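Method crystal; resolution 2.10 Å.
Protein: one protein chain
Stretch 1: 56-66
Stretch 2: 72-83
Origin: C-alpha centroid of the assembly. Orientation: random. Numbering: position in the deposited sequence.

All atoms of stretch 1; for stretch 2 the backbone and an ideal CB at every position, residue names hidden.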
# COMPACT_ATOMS: atom_id res chain seq x y z
N PHE A 56 -27.35 4.38 -10.08
CA PHE A 56 -26.17 3.97 -9.35
C PHE A 56 -25.71 5.04 -8.36
O PHE A 56 -25.43 4.74 -7.19
CB PHE A 56 -25.05 3.54 -10.31
CG PHE A 56 -25.45 2.41 -11.19
CD1 PHE A 56 -25.77 2.63 -12.52
CD2 PHE A 56 -25.62 1.14 -10.65
CE1 PHE A 56 -26.21 1.59 -13.32
CE2 PHE A 56 -26.06 0.09 -11.45
CZ PHE A 56 -26.37 0.32 -12.78
N LEU A 57 -25.63 6.28 -8.83
CA LEU A 57 -25.29 7.40 -7.99
C LEU A 57 -26.23 7.49 -6.79
O LEU A 57 -25.78 7.72 -5.68
CB LEU A 57 -25.32 8.71 -8.76
CG LEU A 57 -24.10 8.93 -9.65
CD1 LEU A 57 -24.40 10.08 -10.61
CD2 LEU A 57 -22.79 9.17 -8.79
N LEU A 58 -27.52 7.30 -6.99
CA LEU A 58 -28.43 7.46 -5.84
C LEU A 58 -28.31 6.32 -4.85
O LEU A 58 -28.50 6.49 -3.66
CB LEU A 58 -29.89 7.67 -6.26
CG LEU A 58 -30.19 8.98 -7.03
CD1 LEU A 58 -31.69 9.07 -7.44
CD2 LEU A 58 -29.75 10.20 -6.21
N THR A 59 -27.92 5.15 -5.34
CA THR A 59 -27.69 4.04 -4.44
C THR A 59 -26.46 4.32 -3.65
O THR A 59 -26.47 4.20 -2.44
CB THR A 59 -27.62 2.71 -5.20
OG1 THR A 59 -28.86 2.54 -5.88
CG2 THR A 59 -27.43 1.52 -4.25
N LEU A 60 -25.39 4.76 -4.31
CA LEU A 60 -24.16 5.12 -3.59
C LEU A 60 -24.32 6.24 -2.58
O LEU A 60 -23.71 6.20 -1.52
CB LEU A 60 -23.02 5.45 -4.57
CG LEU A 60 -22.59 4.28 -5.44
CD1 LEU A 60 -21.71 4.75 -6.63
CD2 LEU A 60 -21.86 3.24 -4.59
N VAL A 61 -25.09 7.26 -2.90
CA VAL A 61 -25.45 8.26 -1.90
C VAL A 61 -26.18 7.62 -0.68
O VAL A 61 -25.83 7.90 0.48
CB VAL A 61 -26.30 9.38 -2.51
CG1 VAL A 61 -26.88 10.23 -1.40
CG2 VAL A 61 -25.46 10.27 -3.45
N GLU A 62 -27.20 6.80 -0.94
CA GLU A 62 -27.91 6.08 0.11
C GLU A 62 -26.94 5.25 0.98
O GLU A 62 -27.05 5.25 2.22
CB GLU A 62 -29.02 5.21 -0.51
CG GLU A 62 -30.07 4.74 0.47
CD GLU A 62 -31.51 4.62 -0.15
OE1 GLU A 62 -31.72 4.78 -1.40
OE2 GLU A 62 -32.45 4.35 0.66
N LEU A 63 -26.00 4.55 0.34
CA LEU A 63 -25.01 3.75 1.02
C LEU A 63 -23.93 4.57 1.73
O LEU A 63 -23.19 4.03 2.53
CB LEU A 63 -24.37 2.76 0.05
CG LEU A 63 -25.33 1.67 -0.43
CD1 LEU A 63 -24.71 0.82 -1.47
CD2 LEU A 63 -25.76 0.78 0.77
N GLY A 64 -23.81 5.86 1.43
CA GLY A 64 -22.83 6.69 2.15
C GLY A 64 -21.45 6.75 1.52
O GLY A 64 -20.51 7.34 2.11
N TYR A 65 -21.35 6.21 0.30
CA TYR A 65 -20.11 6.20 -0.47
C TYR A 65 -19.98 7.45 -1.32
O TYR A 65 -18.86 7.87 -1.69
CB TYR A 65 -20.05 4.98 -1.38
CG TYR A 65 -19.83 3.69 -0.63
CD1 TYR A 65 -20.83 2.75 -0.50
CD2 TYR A 65 -18.60 3.40 -0.06
CE1 TYR A 65 -20.62 1.54 0.20
CE2 TYR A 65 -18.39 2.20 0.65
CZ TYR A 65 -19.40 1.28 0.77
OH TYR A 65 -19.17 0.12 1.49
N VAL A 66 -21.12 8.07 -1.63
CA VAL A 66 -21.12 9.25 -2.50
C VAL A 66 -21.90 10.28 -1.76
O VAL A 66 -22.81 9.93 -1.03
CB VAL A 66 -21.74 8.96 -3.91
CG1 VAL A 66 -22.04 10.21 -4.68
CG2 VAL A 66 -20.79 8.07 -4.79
N UNK A 72 -23.72 18.38 -8.33
CA UNK A 72 -22.49 17.61 -8.35
C UNK A 72 -22.57 16.43 -7.35
O UNK A 72 -23.33 16.46 -6.39
CB UNK A 72 -21.30 18.52 -8.02
N UNK A 73 -21.77 15.40 -7.63
CA UNK A 73 -21.56 14.24 -6.77
C UNK A 73 -20.07 14.12 -6.55
O UNK A 73 -19.27 14.57 -7.40
CB UNK A 73 -22.14 12.96 -7.38
N UNK A 74 -19.67 13.56 -5.41
CA UNK A 74 -18.28 13.27 -5.11
C UNK A 74 -18.20 12.11 -4.11
O UNK A 74 -19.21 11.71 -3.55
CB UNK A 74 -17.58 14.51 -4.56
N UNK A 75 -17.01 11.60 -3.90
CA UNK A 75 -16.86 10.45 -3.01
C UNK A 75 -16.67 10.89 -1.57
O UNK A 75 -16.22 11.99 -1.31
CB UNK A 75 -15.68 9.58 -3.45
N UNK A 76 -16.98 10.00 -0.65
CA UNK A 76 -16.82 10.23 0.77
C UNK A 76 -15.75 9.26 1.25
O UNK A 76 -15.41 8.32 0.51
CB UNK A 76 -18.14 10.05 1.53
N UNK A 77 -15.18 9.47 2.46
CA UNK A 77 -14.17 8.55 3.03
C UNK A 77 -14.66 7.15 3.32
O UNK A 77 -13.86 6.30 3.67
CB UNK A 77 -13.62 9.14 4.33
N UNK A 78 -15.95 6.87 3.17
CA UNK A 78 -16.40 5.49 3.38
C UNK A 78 -15.82 4.55 2.36
O UNK A 78 -15.66 3.35 2.61
CB UNK A 78 -17.93 5.41 3.34
N UNK A 79 -15.46 5.09 1.20
CA UNK A 79 -14.84 4.29 0.15
C UNK A 79 -13.55 3.62 0.62
O UNK A 79 -13.23 2.54 0.18
CB UNK A 79 -14.55 5.17 -1.07
N UNK A 80 -12.81 4.26 1.53
CA UNK A 80 -11.63 3.63 2.15
C UNK A 80 -11.92 2.35 2.93
O UNK A 80 -11.02 1.54 3.12
CB UNK A 80 -10.96 4.63 3.09
N UNK A 81 -13.16 2.19 3.40
CA UNK A 81 -13.53 0.97 4.09
C UNK A 81 -13.46 -0.28 3.18
O UNK A 81 -13.43 -1.43 3.64
CB UNK A 81 -14.94 1.12 4.66
N UNK A 82 -13.42 -0.06 1.86
CA UNK A 82 -13.33 -1.16 0.92
C UNK A 82 -11.86 -1.61 0.80
O UNK A 82 -11.21 -1.27 -0.19
CB UNK A 82 -13.89 -0.75 -0.44
N UNK A 83 -11.31 -2.26 1.83
CA UNK A 83 -10.02 -2.97 1.68
C UNK A 83 -8.74 -2.17 1.94
O UNK A 83 -7.65 -2.77 2.13
CB UNK A 83 -9.94 -3.52 0.26

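Position 72 has its ideal CB out of reach of stretch 1, so nothing visible restricts it. The residue is Ala72.

Position 73 points its CB toward stretch 1, 3.9 Å from Val66 CG1 and 4.1 Å from Leu57 CD2. Leu57, Val61 and Val66 offer only carbon side chains here, so a large apolar side chain, aliphatic or aromatic, would suit. The residue is Phe73, with chi1 in m. Leu57 CD1 sits over one face of its ring, 3.8 Å from the centroid, in a CH-pi contact. Val66 CG1 and Val61 CG2 lie at the ring edge.

Position 74 points away, and many side chains would fit. The residue is Trp74. Trp74 O lies 3.3 Å from Val66 CA, a CA-H...O contact.

Position 75 pairs with Val66 in an antiparallel, non-hydrogen-bonded bridge. Both CB atoms lie on the same sheet face, and the ideal CB is 5.5 Å from Val66 CG2. A branched apolar side chain could close that gap. The residue is Leu75, and its CD2 reaches Val66 CG2 at 3.8 Å.

Position 76 points toward stretch 1. Its backbone N donates to Tyr65 O at 3.0 Å, which any residue but proline could do. The ideal CB is 3.6 Å from Gly64 O, an acceptor, so a short donor such as serine or threonine would suit. The residue is Thr76, chi1 in p. Its OG1 donates to Gly64 O at 2.6 Å and accepts from the backbone N of position 78 at 3.2 Å.

Position 77 points away. Its phi of -63° allows proline, among others. The residue is Pro77.

Position 78 points toward stretch 1, near Gly64 and the Tyr65 ring. A long side chain with an aliphatic stem could cover the ring, and a donor at its end could use the carbonyls nearby. The residue is Arg78. Its CD lies over one ring face, 4.1 Å from the centroid, and is 3.4 Å from Leu63 O. A water bridges Arg78 NH2, at 3.2 Å from its O, and Gly64 O, at 3.1 Å. Gly64 leaves room: a CB there would clash with Arg78 NE.

Position 79 points sideways, its ideal CB 4.5 Å from Tyr65 CD2. A small or medium apolar group would suit. The residue is Val79, whose CG2 lies 4.0 Å from Tyr65 CD2.

Position 80 points away and 81 toward, but distantly; both are open to choice. They are Leu80 and Glu81.

Position 82 points toward stretch 1, its ideal CB 5.5 Å from Tyr65 CE2, which suits a longer apolar side chain. Leu82 brings CD1 to 4.0 Å from Tyr65 CE2.

Position 83 has positive phi, favouring glycine. It is Gly83.

Stretch 2 (72-83) AFWLTPRVLELG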
# COMPACT_ATOMS: atom_id res chain seq x y z
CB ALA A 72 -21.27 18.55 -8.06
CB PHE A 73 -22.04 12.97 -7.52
CG PHE A 73 -23.47 13.01 -7.91
CD1 PHE A 73 -23.88 13.64 -9.10
CD2 PHE A 73 -24.43 12.44 -7.10
CE1 PHE A 73 -25.24 13.69 -9.47
CE2 PHE A 73 -25.80 12.48 -7.45
CZ PHE A 73 -26.21 13.12 -8.64
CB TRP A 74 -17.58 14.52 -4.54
CG TRP A 74 -18.25 15.05 -3.31
CD1 TRP A 74 -17.95 14.72 -2.01
CD2 TRP A 74 -19.36 15.97 -3.25
NE1 TRP A 74 -18.79 15.39 -1.15
CE2 TRP A 74 -19.66 16.16 -1.87
CE3 TRP A 74 -20.14 16.65 -4.22
CZ2 TRP A 74 -20.70 17.02 -1.42
CZ3 TRP A 74 -21.17 17.49 -3.78
CH2 TRP A 74 -21.44 17.67 -2.39
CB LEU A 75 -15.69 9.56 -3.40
CG LEU A 75 -15.84 8.95 -4.81
CD1 LEU A 75 -14.53 8.26 -5.19
CD2 LEU A 75 -17.03 7.99 -4.83
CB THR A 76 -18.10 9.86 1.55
OG1 THR A 76 -18.20 8.44 1.62
CG2 THR A 76 -19.39 10.47 0.97
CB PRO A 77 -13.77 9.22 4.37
CG PRO A 77 -14.87 10.25 4.64
CD PRO A 77 -15.41 10.66 3.31
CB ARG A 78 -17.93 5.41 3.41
CG ARG A 78 -18.48 3.97 3.76
CD ARG A 78 -20.02 3.94 3.86
NE ARG A 78 -20.40 4.97 4.81
CZ ARG A 78 -21.02 4.79 5.99
NH1 ARG A 78 -21.39 3.60 6.43
NH2 ARG A 78 -21.25 5.86 6.75
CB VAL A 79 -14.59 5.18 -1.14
CG1 VAL A 79 -14.18 4.34 -2.33
CG2 VAL A 79 -15.90 5.97 -1.43
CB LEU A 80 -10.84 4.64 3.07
CG LEU A 80 -10.25 5.83 2.28
CD1 LEU A 80 -9.60 6.86 3.27
CD2 LEU A 80 -9.21 5.33 1.28
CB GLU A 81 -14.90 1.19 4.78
CG GLU A 81 -14.89 2.56 5.64
CD GLU A 81 -15.86 2.72 6.85
OE1 GLU A 81 -16.20 1.70 7.51
OE2 GLU A 81 -16.26 3.89 7.16
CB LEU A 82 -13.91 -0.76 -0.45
CG LEU A 82 -15.37 -0.22 -0.51
CD1 LEU A 82 -15.69 0.60 -1.79
CD2 LEU A 82 -16.41 -1.33 -0.30
O HOH W 1 -19.98 8.23 4.98
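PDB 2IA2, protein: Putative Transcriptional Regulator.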